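Local structure of putative glycoside hydrolase (Parabacteroides distasonis ATCC 8503, 3GYC) at residues W39-V42 with L43-S47; V265-A268 with E269-Y272; E244-L248 with V249-Y253; W82-P85 with D86-V90; R273-P276 with G277-Q280. The protein is probably a glycoside hydrolase of the cellulase-like type, built on a TIM barrel and expected to cleave glycosidic bonds in carbohydrates. One frame throughout, in Å; residues are numbered along the deposited sequence. Where two conformers were deposited one is given.

Contact 1 (W39-V42 with L43-S47)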
# COMPACT_ATOMS: atom_id res chain seq x y z
N TRP A 39 -4.10 -1.44 20.00
CA TRP A 39 -2.92 -1.32 19.17
C TRP A 39 -1.69 -2.04 19.71
O TRP A 39 -0.91 -2.56 18.92
CB TRP A 39 -2.54 0.14 18.89
CG TRP A 39 -3.46 0.91 18.02
CD1 TRP A 39 -4.21 0.45 16.99
CD2 TRP A 39 -3.70 2.33 18.09
NE1 TRP A 39 -4.94 1.49 16.42
CE2 TRP A 39 -4.63 2.65 17.09
CE3 TRP A 39 -3.20 3.34 18.90
CZ2 TRP A 39 -5.04 3.94 16.85
CZ3 TRP A 39 -3.63 4.63 18.68
CH2 TRP A 39 -4.54 4.92 17.67
N ASP A 40 -1.50 -2.06 21.01
CA ASP A 40 -0.38 -2.81 21.62
C ASP A 40 -0.50 -4.29 21.34
O ASP A 40 0.51 -4.92 20.90
CB ASP A 40 -0.27 -2.56 23.12
CG ASP A 40 0.14 -1.13 23.41
OD1 ASP A 40 1.31 -0.80 23.16
OD2 ASP A 40 -0.69 -0.34 23.88
N GLN A 41 -1.70 -4.82 21.50
CA GLN A 41 -1.88 -6.24 21.25
C GLN A 41 -1.64 -6.58 19.77
O GLN A 41 -0.94 -7.55 19.49
CB GLN A 41 -3.26 -6.74 21.70
CG GLN A 41 -3.52 -8.24 21.45
CD GLN A 41 -2.49 -9.18 22.08
OE1 GLN A 41 -1.78 -8.81 23.04
NE2 GLN A 41 -2.42 -10.42 21.56
N VAL A 42 -2.20 -5.80 18.85
CA VAL A 42 -2.03 -6.15 17.42
C VAL A 42 -0.60 -5.86 16.92
O VAL A 42 -0.09 -6.58 16.05
CB VAL A 42 -3.16 -5.64 16.51
CG1 VAL A 42 -4.48 -6.21 17.03
CG2 VAL A 42 -3.22 -4.10 16.46
N LEU A 43 0.05 -4.84 17.48
CA LEU A 43 1.44 -4.58 17.13
C LEU A 43 2.37 -5.70 17.74
O LEU A 43 3.36 -6.04 17.14
CB LEU A 43 1.89 -3.21 17.56
CG LEU A 43 1.30 -2.02 16.80
CD1 LEU A 43 1.71 -0.75 17.62
CD2 LEU A 43 1.77 -1.98 15.35
N ASP A 44 2.04 -6.27 18.88
CA ASP A 44 2.80 -7.39 19.45
C ASP A 44 2.63 -8.61 18.53
O ASP A 44 3.59 -9.29 18.26
CB ASP A 44 2.37 -7.72 20.88
CG ASP A 44 2.73 -6.62 21.89
OD1 ASP A 44 3.56 -5.75 21.58
OD2 ASP A 44 2.23 -6.68 23.05
N GLU A 45 1.41 -8.84 18.05
CA GLU A 45 1.08 -9.94 17.13
C GLU A 45 1.80 -9.80 15.79
O GLU A 45 2.29 -10.77 15.19
CB GLU A 45 -0.43 -10.03 16.93
CG GLU A 45 -1.21 -10.52 18.14
CD GLU A 45 -2.75 -10.49 17.97
OE1 GLU A 45 -3.30 -10.25 16.87
OE2 GLU A 45 -3.44 -10.67 19.00
N LEU A 46 1.83 -8.58 15.30
CA LEU A 46 2.54 -8.23 14.09
C LEU A 46 4.05 -8.56 14.26
O LEU A 46 4.63 -9.17 13.39
CB LEU A 46 2.40 -6.70 13.83
CG LEU A 46 3.00 -6.22 12.52
CD1 LEU A 46 2.27 -6.91 11.37
CD2 LEU A 46 3.03 -4.70 12.37
N SER A 47 4.66 -8.13 15.35
CA SER A 47 6.10 -8.42 15.59
C SER A 47 6.38 -9.90 15.76
O SER A 47 7.40 -10.38 15.30
CB SER A 47 6.59 -7.71 16.83
OG SER A 47 6.53 -6.32 16.64

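Contact 2 (V265-A268 with E269-Y272)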
# COMPACT_ATOMS: atom_id res chain seq x y z
N VAL A 265 -16.93 -17.16 -4.54
CA VAL A 265 -17.22 -18.41 -3.83
C VAL A 265 -17.41 -19.58 -4.80
O VAL A 265 -16.82 -20.66 -4.62
CB VAL A 265 -18.47 -18.27 -2.89
CG1 VAL A 265 -18.97 -19.66 -2.42
CG2 VAL A 265 -18.17 -17.33 -1.68
N LYS A 266 -18.18 -19.34 -5.86
CA LYS A 266 -18.52 -20.38 -6.81
C LYS A 266 -17.35 -20.82 -7.70
O LYS A 266 -17.18 -22.02 -7.92
CB LYS A 266 -19.67 -19.92 -7.70
CG LYS A 266 -20.24 -20.99 -8.66
N ASN A 267 -16.56 -19.86 -8.16
CA ASN A 267 -15.54 -20.07 -9.17
C ASN A 267 -14.07 -19.82 -8.93
O ASN A 267 -13.26 -20.38 -9.64
CB ASN A 267 -15.89 -19.15 -10.34
CG ASN A 267 -17.27 -19.36 -10.81
OD1 ASN A 267 -17.78 -20.48 -10.76
ND2 ASN A 267 -17.92 -18.28 -11.23
N ALA A 268 -13.70 -18.96 -7.99
CA ALA A 268 -12.29 -18.58 -7.86
C ALA A 268 -11.35 -19.76 -7.66
O ALA A 268 -10.39 -19.94 -8.44
CB ALA A 268 -12.12 -17.52 -6.75
N GLU A 269 -11.60 -20.56 -6.64
CA GLU A 269 -10.75 -21.70 -6.39
C GLU A 269 -10.73 -22.63 -7.59
O GLU A 269 -9.65 -23.06 -8.02
CB GLU A 269 -11.19 -22.45 -5.15
CG GLU A 269 -10.16 -23.50 -4.77
CD GLU A 269 -10.56 -24.30 -3.57
OE1 GLU A 269 -11.72 -24.18 -3.09
OE2 GLU A 269 -9.69 -25.05 -3.09
N ARG A 270 -11.92 -22.95 -8.12
CA ARG A 270 -12.03 -23.83 -9.29
C ARG A 270 -11.17 -23.32 -10.44
O ARG A 270 -10.39 -24.08 -10.99
CB ARG A 270 -13.48 -23.98 -9.80
CG ARG A 270 -13.60 -24.78 -11.12
CD ARG A 270 -15.00 -24.71 -11.78
NE ARG A 270 -15.43 -23.32 -12.00
CZ ARG A 270 -15.19 -22.62 -13.11
NH1 ARG A 270 -14.55 -23.18 -14.14
NH2 ARG A 270 -15.62 -21.36 -13.19
N VAL A 271 -11.33 -22.05 -10.80
CA VAL A 271 -10.57 -21.45 -11.89
C VAL A 271 -9.06 -21.56 -11.64
O VAL A 271 -8.31 -21.84 -12.56
CB VAL A 271 -11.01 -19.98 -12.13
CG1 VAL A 271 -10.00 -19.23 -13.01
CG2 VAL A 271 -12.42 -19.96 -12.75
N TYR A 272 -8.64 -21.34 -10.40
CA TYR A 272 -7.22 -21.47 -10.06
C TYR A 272 -6.72 -22.92 -10.10
O TYR A 272 -5.70 -23.21 -10.73
CB TYR A 272 -6.94 -20.87 -8.69
CG TYR A 272 -5.55 -21.13 -8.23
CD1 TYR A 272 -4.48 -20.47 -8.81
CD2 TYR A 272 -5.29 -22.07 -7.24
CE1 TYR A 272 -3.18 -20.74 -8.41
CE2 TYR A 272 -4.00 -22.33 -6.82
CZ TYR A 272 -2.94 -21.67 -7.41
OH TYR A 272 -1.65 -21.95 -7.01
O HOH W 1 -13.87 -20.78 -4.60
O HOH W 2 -14.58 -22.37 -6.97

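Contact 3 (E244-L248 with V249-Y253)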
# COMPACT_ATOMS: atom_id res chain seq x y z
N GLU A 244 -7.49 -11.59 -16.53
CA GLU A 244 -8.04 -12.86 -17.01
C GLU A 244 -8.72 -13.66 -15.91
O GLU A 244 -9.84 -14.12 -16.09
CB GLU A 244 -6.96 -13.72 -17.68
CG GLU A 244 -7.47 -15.04 -18.27
CD GLU A 244 -6.34 -15.94 -18.74
OE1 GLU A 244 -5.19 -15.45 -18.88
OE2 GLU A 244 -6.60 -17.14 -18.92
N PHE A 245 -8.04 -13.84 -14.79
CA PHE A 245 -8.61 -14.59 -13.69
C PHE A 245 -10.02 -14.08 -13.28
O PHE A 245 -10.98 -14.85 -13.18
CB PHE A 245 -7.68 -14.51 -12.47
CG PHE A 245 -8.12 -15.37 -11.34
CD1 PHE A 245 -7.90 -16.73 -11.37
CD2 PHE A 245 -8.77 -14.82 -10.25
CE1 PHE A 245 -8.32 -17.54 -10.33
CE2 PHE A 245 -9.20 -15.62 -9.22
CZ PHE A 245 -8.96 -16.99 -9.24
N TYR A 246 -10.12 -12.78 -13.05
CA TYR A 246 -11.37 -12.21 -12.61
C TYR A 246 -12.45 -12.25 -13.71
O TYR A 246 -13.64 -12.40 -13.38
CB TYR A 246 -11.19 -10.79 -12.04
CG TYR A 246 -10.70 -10.72 -10.62
CD1 TYR A 246 -11.04 -11.68 -9.69
CD2 TYR A 246 -10.00 -9.62 -10.17
CE1 TYR A 246 -10.65 -11.59 -8.38
CE2 TYR A 246 -9.63 -9.52 -8.84
CZ TYR A 246 -9.97 -10.52 -7.95
OH TYR A 246 -9.62 -10.49 -6.64
N LYS A 247 -12.05 -12.14 -14.97
CA LYS A 247 -13.01 -12.25 -16.09
C LYS A 247 -13.59 -13.65 -16.09
O LYS A 247 -14.78 -13.84 -16.28
CB LYS A 247 -12.40 -11.91 -17.45
CG LYS A 247 -12.12 -10.41 -17.67
CD LYS A 247 -11.37 -10.19 -18.97
CE LYS A 247 -11.02 -8.74 -19.22
NZ LYS A 247 -9.97 -8.63 -20.30
N LEU A 248 -12.75 -14.65 -15.83
CA LEU A 248 -13.21 -16.03 -15.73
C LEU A 248 -14.13 -16.27 -14.52
O LEU A 248 -15.17 -16.93 -14.65
CB LEU A 248 -12.02 -16.99 -15.68
CG LEU A 248 -11.28 -17.22 -17.01
CD1 LEU A 248 -9.97 -17.93 -16.74
CD2 LEU A 248 -12.14 -17.98 -18.03
N VAL A 249 -13.75 -15.75 -13.37
CA VAL A 249 -14.47 -15.93 -12.12
C VAL A 249 -15.78 -15.17 -12.10
O VAL A 249 -16.76 -15.65 -11.53
CB VAL A 249 -13.59 -15.49 -10.94
CG1 VAL A 249 -14.40 -15.36 -9.61
CG2 VAL A 249 -12.44 -16.45 -10.78
N GLY A 250 -15.80 -14.00 -12.73
CA GLY A 250 -16.95 -13.13 -12.70
C GLY A 250 -16.91 -12.12 -11.55
O GLY A 250 -17.93 -11.82 -10.96
N TYR A 251 -15.73 -11.59 -11.24
CA TYR A 251 -15.54 -10.61 -10.16
C TYR A 251 -15.29 -9.21 -10.73
O TYR A 251 -14.35 -9.02 -11.48
CB TYR A 251 -14.38 -11.01 -9.26
CG TYR A 251 -14.31 -10.14 -8.01
CD1 TYR A 251 -15.27 -10.29 -7.01
CD2 TYR A 251 -13.37 -9.11 -7.89
CE1 TYR A 251 -15.26 -9.49 -5.90
CE2 TYR A 251 -13.33 -8.32 -6.75
CZ TYR A 251 -14.30 -8.52 -5.77
OH TYR A 251 -14.36 -7.76 -4.66
N GLY A 252 -16.08 -8.22 -10.32
CA GLY A 252 -15.97 -6.86 -10.84
C GLY A 252 -15.77 -5.78 -9.80
O GLY A 252 -16.14 -4.64 -10.03
N TYR A 253 -15.21 -6.14 -8.65
CA TYR A 253 -14.89 -5.21 -7.59
C TYR A 253 -16.11 -4.41 -7.07
O TYR A 253 -15.94 -3.31 -6.56
CB TYR A 253 -13.77 -4.24 -8.00
CG TYR A 253 -12.51 -4.87 -8.55
CD1 TYR A 253 -12.40 -5.15 -9.90
CD2 TYR A 253 -11.40 -5.10 -7.75
CE1 TYR A 253 -11.24 -5.67 -10.43
CE2 TYR A 253 -10.23 -5.62 -8.26
CZ TYR A 253 -10.16 -5.92 -9.61
OH TYR A 253 -9.01 -6.45 -10.16

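Contact 4 (W82-P85 with D86-V90). With EDO (1,2-ethanediol), chain E.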
# COMPACT_ATOMS: atom_id res chain seq x y z
N TRP A 82 -11.57 -3.89 4.85
CA TRP A 82 -10.63 -2.83 5.12
C TRP A 82 -11.50 -1.65 5.54
O TRP A 82 -12.52 -1.35 4.91
CB TRP A 82 -9.80 -2.42 3.93
CG TRP A 82 -8.94 -3.48 3.45
CD1 TRP A 82 -7.83 -3.99 4.06
CD2 TRP A 82 -9.12 -4.21 2.23
NE1 TRP A 82 -7.30 -5.00 3.28
CE2 TRP A 82 -8.07 -5.15 2.16
CE3 TRP A 82 -10.05 -4.15 1.18
CZ2 TRP A 82 -7.90 -6.00 1.08
CZ3 TRP A 82 -9.88 -5.02 0.11
CH2 TRP A 82 -8.83 -5.93 0.06
N GLY A 83 -11.10 -0.98 6.59
CA GLY A 83 -11.86 0.18 7.04
C GLY A 83 -13.31 -0.07 7.43
O GLY A 83 -13.68 -1.14 7.87
N SER A 84 -14.16 0.93 7.18
CA SER A 84 -15.53 0.93 7.66
C SER A 84 -16.58 0.55 6.62
O SER A 84 -16.61 1.13 5.54
CB SER A 84 -15.87 2.38 8.17
OG SER A 84 -14.95 2.83 9.14
N PRO A 85 -17.52 -0.35 6.98
CA PRO A 85 -18.57 -0.77 6.07
C PRO A 85 -19.77 0.14 6.11
O PRO A 85 -20.77 -0.16 5.48
CB PRO A 85 -18.97 -2.15 6.62
CG PRO A 85 -18.83 -1.97 8.13
CD PRO A 85 -17.56 -1.12 8.24
N ASP A 86 -19.68 1.23 6.88
CA ASP A 86 -20.79 2.17 7.03
C ASP A 86 -20.16 3.47 7.58
O ASP A 86 -18.95 3.56 7.72
CB ASP A 86 -21.86 1.58 7.98
CG ASP A 86 -23.27 2.15 7.74
OD1 ASP A 86 -23.43 3.28 7.20
OD2 ASP A 86 -24.24 1.47 8.15
N MSE A 87 -20.98 4.47 7.89
CA MSE A 87 -20.45 5.73 8.40
C MSE A 87 -19.67 5.48 9.69
O MSE A 87 -19.97 4.54 10.47
CB MSE A 87 -21.54 6.76 8.61
CG MSE A 87 -22.37 6.97 7.36
SE MSE A 87 -23.23 8.70 7.33
CE MSE A 87 -24.01 8.70 9.14
N ASN A 88 -18.63 6.28 9.89
CA ASN A 88 -17.80 6.10 11.06
C ASN A 88 -17.19 7.46 11.42
O ASN A 88 -17.23 8.40 10.61
CB ASN A 88 -16.72 5.06 10.77
CG ASN A 88 -16.08 4.49 12.02
OD1 ASN A 88 -16.47 4.82 13.17
ND2 ASN A 88 -15.17 3.55 11.82
N GLU A 89 -16.72 7.59 12.65
CA GLU A 89 -16.14 8.83 13.13
C GLU A 89 -14.74 8.59 13.55
O GLU A 89 -14.48 7.64 14.26
CB GLU A 89 -16.86 9.34 14.37
CG GLU A 89 -18.23 9.88 14.14
CD GLU A 89 -18.81 10.52 15.43
OE1 GLU A 89 -17.99 10.99 16.29
OE2 GLU A 89 -20.06 10.60 15.56
N VAL A 90 -13.82 9.44 13.12
CA VAL A 90 -12.43 9.34 13.56
C VAL A 90 -11.86 10.68 13.97
O VAL A 90 -12.32 11.75 13.51
CB VAL A 90 -11.51 8.77 12.44
CG1 VAL A 90 -12.01 7.37 12.00
CG2 VAL A 90 -11.39 9.75 11.26
C1 EDO E . -13.88 3.19 15.36
O1 EDO E . -13.62 4.60 15.13
C2 EDO E . -15.25 2.96 15.97
O2 EDO E . -16.34 3.04 15.03

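Contact 5 (R273-P276 with G277-Q280)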
# COMPACT_ATOMS: atom_id res chain seq x y z
N ARG A 273 -7.42 -23.83 -9.44
CA ARG A 273 -6.95 -25.20 -9.36
C ARG A 273 -7.03 -25.96 -10.67
O ARG A 273 -6.47 -27.06 -10.79
CB ARG A 273 -7.67 -25.96 -8.25
CG ARG A 273 -7.29 -25.46 -6.89
CD ARG A 273 -7.62 -26.51 -5.86
NE ARG A 273 -7.53 -25.98 -4.51
CZ ARG A 273 -6.40 -25.79 -3.84
NH1 ARG A 273 -5.22 -26.08 -4.38
NH2 ARG A 273 -6.44 -25.31 -2.61
N GLU A 274 -7.69 -25.37 -11.66
CA GLU A 274 -7.81 -25.96 -13.00
C GLU A 274 -6.42 -25.94 -13.64
O GLU A 274 -6.10 -26.82 -14.46
CB GLU A 274 -8.77 -25.10 -13.83
CG GLU A 274 -9.91 -25.85 -14.42
CD GLU A 274 -11.09 -24.93 -14.75
OE1 GLU A 274 -10.79 -23.81 -15.21
OE2 GLU A 274 -12.28 -25.33 -14.58
N ARG A 275 -5.60 -24.95 -13.28
CA ARG A 275 -4.27 -24.80 -13.88
C ARG A 275 -3.39 -23.85 -13.07
O ARG A 275 -3.03 -22.78 -13.56
CB ARG A 275 -4.40 -24.32 -15.33
CG ARG A 275 -5.36 -23.15 -15.54
CD ARG A 275 -5.16 -22.53 -16.92
NE ARG A 275 -6.10 -21.46 -17.15
CZ ARG A 275 -6.11 -20.63 -18.20
NH1 ARG A 275 -5.19 -20.70 -19.17
NH2 ARG A 275 -7.04 -19.69 -18.27
N PRO A 276 -2.99 -24.26 -11.86
CA PRO A 276 -2.24 -23.39 -10.97
C PRO A 276 -0.91 -22.90 -11.54
O PRO A 276 -0.55 -21.76 -11.32
CB PRO A 276 -2.06 -24.25 -9.71
CG PRO A 276 -2.15 -25.61 -10.18
CD PRO A 276 -3.14 -25.61 -11.30
N GLY A 277 -0.21 -23.75 -12.28
CA GLY A 277 1.04 -23.37 -12.93
C GLY A 277 0.88 -22.18 -13.86
O GLY A 277 1.73 -21.29 -13.85
N TYR A 278 -0.21 -22.15 -14.63
CA TYR A 278 -0.46 -21.03 -15.55
C TYR A 278 -0.61 -19.71 -14.80
O TYR A 278 -0.06 -18.68 -15.22
CB TYR A 278 -1.73 -21.28 -16.36
CG TYR A 278 -2.15 -20.10 -17.22
CD1 TYR A 278 -1.55 -19.87 -18.44
CD2 TYR A 278 -3.17 -19.23 -16.80
CE1 TYR A 278 -1.92 -18.80 -19.23
CE2 TYR A 278 -3.54 -18.15 -17.60
CZ TYR A 278 -2.92 -17.95 -18.81
OH TYR A 278 -3.29 -16.90 -19.62
N TRP A 279 -1.35 -19.75 -13.70
CA TRP A 279 -1.57 -18.54 -12.89
C TRP A 279 -0.30 -18.11 -12.22
O TRP A 279 0.03 -16.93 -12.20
CB TRP A 279 -2.68 -18.76 -11.87
CG TRP A 279 -4.00 -19.09 -12.53
CD1 TRP A 279 -4.71 -20.26 -12.43
CD2 TRP A 279 -4.73 -18.26 -13.44
NE1 TRP A 279 -5.86 -20.18 -13.17
CE2 TRP A 279 -5.89 -18.96 -13.80
CE3 TRP A 279 -4.52 -16.98 -13.96
CZ2 TRP A 279 -6.83 -18.44 -14.68
CZ3 TRP A 279 -5.46 -16.46 -14.83
CH2 TRP A 279 -6.59 -17.19 -15.19
N GLN A 280 0.40 -19.09 -11.66
CA GLN A 280 1.67 -18.85 -10.99
C GLN A 280 2.68 -18.23 -11.95
O GLN A 280 3.40 -17.33 -11.55
CB GLN A 280 2.20 -20.13 -10.35
CG GLN A 280 1.37 -20.61 -9.16
CD GLN A 280 1.74 -22.01 -8.72
OE1 GLN A 280 2.87 -22.42 -8.91
NE2 GLN A 280 0.81 -22.74 -8.13

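Contact 1 (W39-V42 with L43-S47)
Gln41 and Glu45, one helical turn apart, are joined through their side chains: in one of the two conformers deposited for Gln41, its NE2 donates to Glu45 OE2 at 2.8 Å, with an N-H...O angle of 153°. The two chains approach differently. Gln41 leaves with CG anti to its backbone N (chi1 180°) and then folds at chi2, which swings the amide along the helix toward the later turn. Glu45 runs extended beyond CG and offers the anti side of its carboxylate. The amide and carboxylate planes are 79° apart. The other carboxylate oxygen, OE1, is taken by Trp357 NE1, and Glu45 therefore has a partner on each oxygen. Leu43 folds back over the preceding turn, its CG lying 3.1 Å from Trp39 O, the same carbonyl that receives Leu43 N. Asp44 lies likewise over the carbonyl of Asp40, but the two carboxylates turn to basic partners: Asp44 and Asp40 both reach Arg106, and Asp40 also meets Lys102. Beneath these side chains run ordinary alpha-helical bonds, among them Leu46 N to Val42 O at 2.9 Å. Helix 39-48 lies on the barrel with Leu43 and Leu46 against strands 17-23 and 53-57, Val42 against Trp22 and Pro351, and Trp39 against helix 95-105, where its ring meets Phe99 edge-to-face.

Contact 2 (V265-A268 with E269-Y272)
Asn267 and Arg270 supply the side-chain polar contact here, and it is a weak one: in one of the two conformers deposited for Arg270, its NH2 donates to Asn267 OD1 over 3.4 Å. The arginine chain bends at chi3 (55°), which brings its guanidinium back alongside the asparagine. Amide and guanidinium lie nearly perpendicular, 83° apart, with OD1 at the guanidinium edge. Each group has a further partner, Asn267 ND2 on Val249 O and Arg270 NH1 on Glu274 OE2.

Among the backbone bonds, Val271 N to Asn267 O is short and almost straight at 2.8 Å and 172°, and Tyr272 N to Ala268 O follows at 3.0 Å. Helix 259-273 opens into a wider pi-type turn at 265-268, and there water takes over two consecutive i to i+4 links. One molecule donates to Val265 O and accepts from Glu269 N; a second links Lys266 O, at 2.8 Å, with Arg270 N, at 3.0 Å.

Val271 CG2 lies 3.2 Å from Asn267 O and 4.3 Å from Asn267 CB. The same side chain makes apolar contacts with Phe245, Leu248 and Val249 of helix 240-249, while Ala268 and Tyr272 meet Trp322 of helix 321-337.

Contact 3 (E244-L248 with V249-Y253)
This is a helix C-terminal contact: the last turn of helix 240-249 meets the loop that leaves it, and the side chains of Tyr246, Tyr251 and Tyr253 gather there. Tyr246 lies between the other two. Tyr251 runs beside it in the same direction, setting CD2 over the centre of the Tyr246 ring, 3.6 Å above the plane; the rings are oblique, with planes 43° apart. The closest carbons of this pair are Tyr246 CD1 and Tyr251 CB, at 3.4 Å. Tyr253 crosses at about a right angle, and Tyr246 points its edge toward the Tyr253 face in an offset edge-to-face pair with centroids 5.3 Å apart. Tyr253 OH comes to the rim of the Tyr246 ring, 3.3 Å from CD2.

The three rings form an aromatic cluster built on a glycine-terminated helix end. Gly250 follows the helix with positive phi (91°), a conformation that would jam a side chain against the preceding carbonyl. Tyr246 O accepts two bonds there, from Gly250 N at 2.8 Å and Tyr251 N at 3.1 Å, arriving from opposite faces of the carbonyl plane. One residue earlier, Val249 N bonds to Phe245 O.

Val249, its CG2 anti to the carbonyl carbon, lays that methyl over the face of Phe245 in a CH-pi contact, 3.9 Å from the ring centroid. The three hydroxyls each have an outside partner: Tyr246 OH with Val310 N, Tyr251 OH with Asp311, and Tyr253 OH with Gln239 NE2.

Contact 4 (W82-P85 with D86-V90)
The flat amide of Asn88 meets Ser84 at its edge: ND2 donates to Ser84 OG in the amide plane, at 2.8 Å and 161°. This closes the turn that leads from the loop into strand 88-90, one strand of a small two-stranded antiparallel sheet, with strand 71-73, beside the main TIM barrel. Two torsions bring the groups together. Asn88 CG stands anti to the backbone N (chi1 -162°), while Ser84 OG, which meets ND2, lies beside its own backbone N. The turn is compact, with Ser84 CB 3.3 Å from Asp86 O. Both polar groups also reach helix 25-28, Ser84 OG bonding to Glu28 OE1 and Asn88 ND2 to the Glu28 carbonyl, which ties the entry to the strand to that helix.

Asp86 OD1 accepts from Met87 N at 2.8 Å, on the anti side of the carboxylate; Met87 is a selenomethionine. Asn88 OD1 accepts from Glu89 N, but that donor stands above the carbonyl plane, 43° out of it. A 1,2-ethanediol, probably left from the crystallisation liquor, sits against the same oxygen: its O2 donates to Asn88 OD1 at 2.6 Å.

Contact 5 (R273-P276 with G277-Q280)
Arg275 turns its CG between the backbone N and the carbonyl carbon (chi1 47°) and then runs fully extended to NE, while Tyr278 sends its ring off anti to the backbone N; the two chains end side by side, pointing the same way. This is the N-terminal end of helix 276-297, with Arg275 at the N-cap position and Pro276 opening the first turn. The guanidinium lies flat on the tyrosine, planes 7° apart, in a stacked cation-pi pair with Arg275 CZ 3.9 Å from the ring centroid. NH1 sits above the middle of the Tyr278 ring. Trp279 flanks the same guanidinium, its plane turned 70° from it, with CZ2 3.8 Å from Arg275 NH2. Both stacked groups then reach Glu244 of helix 240-249: NH2 makes a salt bridge to OE2 and Tyr278 OH bonds to OE1. Such a carboxylate would be expected to steady the positive charge and hold the pair in its rotation.

The first turn is loosely bonded at Arg275 O, which receives only weak bonds from Tyr278 N and Trp279 N. The indole NE1 of Trp279 bonds to Val271 O of helix 259-273. Regular bonding starts at Pro276 O, which takes Gln280 N nearly along the C=O axis at 2.9 Å, while Gln280 CG lies 3.1 Å from that same oxygen.

From the N terminus, contact 1 comes first, within helix 39-48 on the outside of the barrel, and contact 4 then closes the turn into strand 88-90. Neither touches any other contact. Far along the chain, contacts 3, 2 and 5 follow in series without nesting, through helix 240-249, helix 259-273 and the start of helix 276-297. Contact 3 closes the turn after the first helix, and contact 5 the joint between the other two. These three pack against one another: Phe245 touches Tyr272 and meets the Trp279 ring edge-to-face, and Tyr272 OH meets Gln280 NE2. Three successive helices are thereby tied together on one side of the barrel.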